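Specific mitochondrial acyl carrier protein (Toxoplasma, PDB 3CE7) is an acyl carrier protein homologue that may carry acyl intermediates in mitochondrial fatty acid biosynthesis. Local coordinates at residues V67-P76 with I89-R97. Numbering follows the deposited sequence.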
loop_
_atom_site.group_PDB
_atom_site.type_symbol
_atom_site.label_atom_id
_atom_site.label_comp_id
_atom_site.label_asym_id
_atom_site.label_seq_id
_atom_site.Cartn_x
_atom_site.Cartn_y
_atom_site.Cartn_z
ATOM N N VAL A 67 2.515 -5.572 -3.149
ATOM C CA VAL A 67 2.067 -4.651 -4.195
ATOM C C VAL A 67 2.859 -4.835 -5.486
ATOM O O VAL A 67 2.286 -4.836 -6.581
ATOM C CB VAL A 67 2.146 -3.180 -3.715
ATOM C CG1 VAL A 67 1.963 -2.202 -4.893
ATOM C CG2 VAL A 67 1.115 -2.942 -2.641
ATOM N N GLU A 68 4.174 -4.999 -5.353
ATOM C CA GLU A 68 5.038 -5.248 -6.506
ATOM C C GLU A 68 4.607 -6.513 -7.236
ATOM O O GLU A 68 4.602 -6.551 -8.471
ATOM C CB GLU A 68 6.490 -5.369 -6.065
ATOM C CG GLU A 68 7.124 -4.034 -5.688
ATOM C CD GLU A 68 8.546 -4.174 -5.175
ATOM O OE1 GLU A 68 8.812 -5.109 -4.386
ATOM O OE2 GLU A 68 9.392 -3.345 -5.546
ATOM N N GLU A 69 4.250 -7.540 -6.462
ATOM C CA GLU A 69 3.830 -8.830 -7.025
ATOM C C GLU A 69 2.535 -8.725 -7.819
ATOM O O GLU A 69 2.430 -9.252 -8.929
ATOM C CB GLU A 69 3.691 -9.878 -5.911
ATOM C CG GLU A 69 5.023 -10.367 -5.367
ATOM C CD GLU A 69 4.887 -11.213 -4.105
ATOM O OE1 GLU A 69 3.764 -11.354 -3.572
ATOM O OE2 GLU A 69 5.922 -11.734 -3.652
ATOM N N ILE A 70 1.553 -8.036 -7.247
ATOM C CA ILE A 70 0.215 -7.985 -7.812
ATOM C C ILE A 70 0.152 -7.041 -9.016
ATOM O O ILE A 70 -0.520 -7.340 -10.005
ATOM C CB ILE A 70 -0.832 -7.625 -6.728
ATOM C CG1 ILE A 70 -1.029 -8.836 -5.793
ATOM C CG2 ILE A 70 -2.141 -7.180 -7.359
ATOM C CD1 ILE A 70 -1.742 -8.548 -4.479
ATOM N N PHE A 71 0.866 -5.921 -8.940
ATOM C CA PHE A 71 0.741 -4.875 -9.963
ATOM C C PHE A 71 1.895 -4.792 -10.955
ATOM O O PHE A 71 1.846 -3.980 -11.881
ATOM C CB PHE A 71 0.500 -3.497 -9.315
ATOM C CG PHE A 71 -0.834 -3.383 -8.637
ATOM C CD1 PHE A 71 -2.004 -3.205 -9.384
ATOM C CD2 PHE A 71 -0.935 -3.482 -7.253
ATOM C CE1 PHE A 71 -3.243 -3.124 -8.758
ATOM C CE2 PHE A 71 -2.174 -3.394 -6.623
ATOM C CZ PHE A 71 -3.325 -3.214 -7.375
ATOM N N ASP A 72 2.914 -5.628 -10.754
ATOM C CA ASP A 72 4.081 -5.662 -11.640
ATOM C C ASP A 72 4.732 -4.284 -11.757
ATOM O O ASP A 72 4.894 -3.744 -12.863
ATOM C CB ASP A 72 3.703 -6.206 -13.027
ATOM C CG ASP A 72 3.256 -7.660 -12.993
ATOM O OD1 ASP A 72 3.641 -8.399 -12.060
ATOM O OD2 ASP A 72 2.509 -8.063 -13.909
ATOM N N VAL A 73 5.068 -3.707 -10.606
ATOM C CA VAL A 73 5.840 -2.469 -10.545
ATOM C C VAL A 73 7.061 -2.713 -9.668
ATOM O O VAL A 73 7.067 -3.648 -8.867
ATOM C CB VAL A 73 5.016 -1.272 -9.998
ATOM C CG1 VAL A 73 3.857 -0.958 -10.929
ATOM C CG2 VAL A 73 4.533 -1.527 -8.568
ATOM N N THR A 74 8.088 -1.885 -9.845
ATOM C CA THR A 74 9.275 -1.909 -8.992
ATOM C C THR A 74 9.273 -0.654 -8.138
ATOM O O THR A 74 9.239 0.462 -8.664
ATOM C CB THR A 74 10.579 -1.956 -9.817
ATOM O OG1 THR A 74 10.578 -3.142 -10.619
ATOM C CG2 THR A 74 11.795 -1.971 -8.905
ATOM N N VAL A 75 9.307 -0.854 -6.823
ATOM C CA VAL A 75 9.387 0.255 -5.883
ATOM C C VAL A 75 10.823 0.330 -5.364
ATOM O O VAL A 75 11.255 -0.558 -4.630
ATOM C CB VAL A 75 8.402 0.073 -4.706
ATOM C CG1 VAL A 75 8.441 1.284 -3.776
ATOM C CG2 VAL A 75 6.984 -0.167 -5.229
ATOM N N PRO A 76 11.564 1.379 -5.755
ATOM C CA PRO A 76 12.909 1.601 -5.202
ATOM C C PRO A 76 12.887 1.802 -3.686
ATOM O O PRO A 76 11.902 2.301 -3.139
ATOM C CB PRO A 76 13.374 2.884 -5.891
ATOM C CG PRO A 76 12.503 3.028 -7.098
ATOM C CD PRO A 76 11.199 2.402 -6.752
ATOM N N ILE A 89 0.947 4.914 -1.966
ATOM C CA ILE A 89 1.309 3.664 -2.618
ATOM C C ILE A 89 0.491 3.488 -3.897
ATOM O O ILE A 89 1.058 3.193 -4.968
ATOM C CB ILE A 89 1.170 2.457 -1.679
ATOM C CG1 ILE A 89 2.043 2.682 -0.436
ATOM C CG2 ILE A 89 1.613 1.170 -2.413
ATOM C CD1 ILE A 89 2.013 1.550 0.591
ATOM N N ALA A 90 -0.828 3.675 -3.788
ATOM C CA ALA A 90 -1.715 3.606 -4.958
ATOM C C ALA A 90 -1.273 4.592 -6.043
ATOM O O ALA A 90 -1.192 4.242 -7.222
ATOM C CB ALA A 90 -3.154 3.860 -4.558
ATOM N N ASP A 91 -0.967 5.821 -5.633
ATOM C CA ASP A 91 -0.489 6.831 -6.573
ATOM C C ASP A 91 0.783 6.370 -7.299
ATOM O O ASP A 91 0.937 6.598 -8.508
ATOM C CB ASP A 91 -0.227 8.156 -5.857
ATOM C CG ASP A 91 -1.505 8.872 -5.409
ATOM O OD1 ASP A 91 -2.625 8.471 -5.764
ATOM O OD2 ASP A 91 -1.371 9.867 -4.662
ATOM N N PHE A 92 1.707 5.747 -6.560
ATOM C CA PHE A 92 2.959 5.298 -7.170
ATOM C C PHE A 92 2.687 4.185 -8.186
ATOM O O PHE A 92 3.262 4.165 -9.288
ATOM C CB PHE A 92 3.952 4.814 -6.117
ATOM C CG PHE A 92 5.294 4.488 -6.694
ATOM C CD1 PHE A 92 6.171 5.502 -7.054
ATOM C CD2 PHE A 92 5.665 3.159 -6.937
ATOM C CE1 PHE A 92 7.424 5.207 -7.615
ATOM C CE2 PHE A 92 6.913 2.857 -7.491
ATOM C CZ PHE A 92 7.784 3.877 -7.835
ATOM N N VAL A 93 1.794 3.270 -7.826
ATOM C CA VAL A 93 1.453 2.166 -8.728
ATOM C C VAL A 93 0.892 2.730 -10.032
ATOM O O VAL A 93 1.347 2.367 -11.125
ATOM C CB VAL A 93 0.450 1.192 -8.084
ATOM C CG1 VAL A 93 -0.127 0.246 -9.130
ATOM C CG2 VAL A 93 1.123 0.409 -6.971
ATOM N N VAL A 94 -0.086 3.624 -9.917
ATOM C CA VAL A 94 -0.729 4.174 -11.106
ATOM C C VAL A 94 0.291 4.934 -11.955
ATOM O O VAL A 94 0.344 4.751 -13.173
ATOM C CB VAL A 94 -1.950 5.026 -10.737
ATOM C CG1 VAL A 94 -2.420 5.870 -11.942
ATOM C CG2 VAL A 94 -3.059 4.109 -10.232
ATOM N N SER A 95 1.120 5.748 -11.299
ATOM C CA SER A 95 2.130 6.532 -12.015
ATOM C C SER A 95 3.088 5.626 -12.788
ATOM O O SER A 95 3.401 5.907 -13.952
ATOM C CB SER A 95 2.887 7.467 -11.066
ATOM O OG SER A 95 3.674 6.746 -10.146
ATOM N N GLU A 96 3.515 4.527 -12.174
ATOM C CA GLU A 96 4.443 3.617 -12.850
ATOM C C GLU A 96 3.774 2.933 -14.030
ATOM O O GLU A 96 4.350 2.834 -15.117
ATOM C CB GLU A 96 5.017 2.592 -11.883
ATOM C CG GLU A 96 6.032 3.193 -10.911
ATOM C CD GLU A 96 7.286 3.697 -11.612
ATOM O OE1 GLU A 96 8.055 2.866 -12.153
ATOM O OE2 GLU A 96 7.499 4.924 -11.628
ATOM N N ARG A 97 2.550 2.467 -13.821
ATOM C CA ARG A 97 1.851 1.750 -14.880
ATOM C C ARG A 97 1.453 2.687 -16.022
ATOM O O ARG A 97 1.367 2.257 -17.171
ATOM C CB ARG A 97 0.627 1.018 -14.325
ATOM C CG ARG A 97 0.975 -0.103 -13.342
ATOM C CD ARG A 97 1.954 -1.134 -13.922
ATOM N NE ARG A 97 1.416 -1.810 -15.100
ATOM C CZ ARG A 97 1.988 -2.850 -15.699
ATOM N NH1 ARG A 97 3.120 -3.364 -15.223
ATOM N NH2 ARG A 97 1.415 -3.393 -16.765
HETATM O O HOH W 1 7.796 -0.092 -12.206
HETATM O O HOH W 2 10.285 1.922 -10.704
#
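Val93 supplies the apolar centre of the contact by sending its two methyl groups to different partners. Val93 CG1, anti to the backbone N (chi1 167°), approaches Phe71 CG to 3.7 Å, and the two side chains cross at about a right angle. Val93 CG2 presses on Val67 CG1 at 3.4 Å, tighter than usual for two methyl carbons. Val73 lays its CG1 against the aliphatic part of Arg97, 3.6 Å from Arg97 CD. Farther along, Val75 CG2 lies 3.8 Å from Phe92 CE2, obliquely to the ring, as does Pro76 CD, while Glu96 CG lies over one face of the same ring, toward its rim. Thr74 O meets the ring edge in its plane, 3.5 Å from Phe92 CE2.

These residues belong to the helical bundle of the acyl carrier fold. The C-terminal turn of helix 57-71 and the connection toward helix 77-80 bear on helix 86-98, the two axes being 11.5 Å apart locally and inclined at 39°. Val75, Ile89 and Phe92 also touch Phe83.

Polar contacts follow the connection. Asp72 is the first residue past the helix, with positive phi, and its O accepts from Arg97 NH1 at 3.0 Å. The bond is bent (N-H...O 134°), although the oxygen lies close to the guanidinium plane; bends at chi2 and chi3 fold the arginine back toward this carbonyl, and Asp14 forms a salt bridge with its NE. Two waters link Thr74 to Glu96: one accepts from Thr74 N and the other donates to Thr74 O, and both donate to Glu96 OE1, whereas OE2 is salt-bridged to Lys99. Within the connection, Val75 N donates to Glu68 OE2 at 2.8 Å in a nearly straight bond that ties the extended residues back to helix 57-71.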